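Local structure of endoglucanase A (3IK2) at residues A[86-91]-A[97-102]. The protein probably hydrolyses internal beta-1,4-glucosidic bonds of cellulose and related glucans, as a family 44 glycoside hydrolase with a TIM-like barrel. Sequence-based numbering, arbitrary orientation.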
# COMPACT_ATOMS: atom_id res chain seq x y z
N ALA A 86 -10.03 3.89 -18.03
CA ALA A 86 -8.92 4.83 -18.24
C ALA A 86 -7.75 4.44 -17.31
O ALA A 86 -6.61 4.34 -17.75
CB ALA A 86 -9.36 6.28 -17.99
N PHE A 87 -8.08 4.23 -16.03
CA PHE A 87 -7.10 3.77 -15.04
C PHE A 87 -6.34 2.49 -15.46
O PHE A 87 -5.11 2.51 -15.54
CB PHE A 87 -7.75 3.59 -13.65
CG PHE A 87 -6.81 3.06 -12.62
CD1 PHE A 87 -5.91 3.90 -11.99
CD2 PHE A 87 -6.83 1.70 -12.26
CE1 PHE A 87 -5.03 3.40 -11.03
CE2 PHE A 87 -5.92 1.19 -11.31
CZ PHE A 87 -5.04 2.05 -10.70
N HIS A 88 -7.04 1.40 -15.71
CA HIS A 88 -6.34 0.14 -16.07
C HIS A 88 -5.64 0.20 -17.42
O HIS A 88 -4.61 -0.45 -17.61
CB HIS A 88 -7.24 -1.09 -15.98
CG HIS A 88 -6.48 -2.39 -16.15
ND1 HIS A 88 -5.41 -2.73 -15.36
CD2 HIS A 88 -6.65 -3.41 -17.01
CE1 HIS A 88 -4.93 -3.90 -15.74
NE2 HIS A 88 -5.68 -4.34 -16.74
N ASP A 89 -6.19 0.96 -18.36
CA ASP A 89 -5.53 1.20 -19.65
C ASP A 89 -4.16 1.85 -19.46
O ASP A 89 -3.21 1.52 -20.18
CB ASP A 89 -6.38 2.12 -20.53
CG ASP A 89 -7.50 1.41 -21.22
OD1 ASP A 89 -7.64 0.17 -21.06
OD2 ASP A 89 -8.29 2.08 -21.91
N LYS A 90 -4.08 2.81 -18.52
CA LYS A 90 -2.83 3.49 -18.21
C LYS A 90 -1.85 2.53 -17.53
O LYS A 90 -0.68 2.53 -17.86
CB LYS A 90 -3.08 4.74 -17.37
CG LYS A 90 -1.95 5.77 -17.42
CD LYS A 90 -2.34 7.02 -16.58
CE LYS A 90 -1.16 7.96 -16.30
NZ LYS A 90 -1.49 9.01 -15.18
N SER A 91 -2.33 1.70 -16.60
CA SER A 91 -1.51 0.63 -16.02
C SER A 91 -0.87 -0.19 -17.13
O SER A 91 0.32 -0.45 -17.09
CB SER A 91 -2.34 -0.30 -15.11
OG SER A 91 -2.56 0.26 -13.82
N PRO A 97 2.30 -4.24 -13.90
CA PRO A 97 1.76 -5.62 -13.83
C PRO A 97 0.59 -5.87 -12.88
O PRO A 97 -0.04 -6.93 -12.97
CB PRO A 97 2.96 -6.47 -13.38
CG PRO A 97 3.97 -5.50 -12.87
CD PRO A 97 3.65 -4.13 -13.34
N TYR A 98 0.27 -4.92 -12.01
CA TYR A 98 -0.86 -5.15 -11.09
C TYR A 98 -1.72 -3.89 -10.91
O TYR A 98 -1.22 -2.85 -10.42
CB TYR A 98 -0.34 -5.64 -9.73
CG TYR A 98 -1.31 -6.41 -8.87
CD1 TYR A 98 -1.12 -7.77 -8.62
CD2 TYR A 98 -2.42 -5.79 -8.30
CE1 TYR A 98 -2.00 -8.49 -7.83
CE2 TYR A 98 -3.31 -6.50 -7.51
CZ TYR A 98 -3.09 -7.84 -7.28
OH TYR A 98 -3.99 -8.55 -6.52
N SER A 99 -3.00 -3.99 -11.27
CA SER A 99 -3.99 -2.96 -10.92
C SER A 99 -4.86 -3.46 -9.77
O SER A 99 -5.44 -4.54 -9.88
CB SER A 99 -4.91 -2.66 -12.11
OG SER A 99 -4.20 -1.96 -13.12
N LEU A 100 -4.94 -2.69 -8.68
CA LEU A 100 -5.95 -2.91 -7.65
C LEU A 100 -7.09 -1.90 -7.86
O LEU A 100 -6.86 -0.70 -7.85
CB LEU A 100 -5.37 -2.80 -6.22
CG LEU A 100 -6.33 -2.92 -5.02
CD1 LEU A 100 -7.14 -4.22 -5.04
CD2 LEU A 100 -5.59 -2.82 -3.70
N VAL A 101 -8.31 -2.41 -8.10
CA VAL A 101 -9.49 -1.55 -8.28
C VAL A 101 -10.51 -1.80 -7.16
O VAL A 101 -10.60 -2.92 -6.65
CB VAL A 101 -10.14 -1.70 -9.72
CG1 VAL A 101 -9.05 -1.60 -10.82
CG2 VAL A 101 -10.94 -3.03 -9.88
N THR A 102 -11.27 -0.76 -6.80
CA THR A 102 -12.22 -0.85 -5.69
C THR A 102 -13.69 -1.07 -6.11
O THR A 102 -14.18 -0.40 -7.01
CB THR A 102 -12.13 0.38 -4.79
OG1 THR A 102 -10.78 0.52 -4.33
CG2 THR A 102 -13.03 0.23 -3.54
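The imidazole of His-88 meets Ser-99 at its edge: ND1 lies 2.7 Å from Ser-99 OG, close to the ring plane, in a hydrogen bond with an angle of 153°. The other ring nitrogen, NE2, bonds to the carbonyl oxygen of Lys-170, and Tyr-163 packs against the ring edge-to-face, so histidine suits a place where both ring nitrogens find partners. Ser-99 OG and Val-101 CG1 approach the Phe-87 ring obliquely, at CE2, which lies 4.0 Å from the former and 4.2 Å from the latter. A chi1 of 177° carries the phenyl away from the backbone N and out toward the strand, where Ile-37 of neighbouring strand 34-37 also touches it. Ser-91, one helical turn after Phe-87, is hydrogen-bonded through OG to Ser-99 OG at 2.8 Å and also bonds to Arg-35 NH1. Serine fits position 99 because a short hydroxyl on the outward, helix-facing side of the strand can serve both helix partners. The axes of helix 86-91 and strand 99-102 run antiparallel (173°), 9.4 Å apart at their closest, as expected for the outer helix preceding a strand in a TIM barrel. The contact thus joins a buried hydrogen-bonded chain, from Arg-35 through Ser-91, Ser-99 and His-88 to the carbonyl oxygen of Lys-170, to an apolar patch; directional bonds probably fix how the helix sits on the barrel wall.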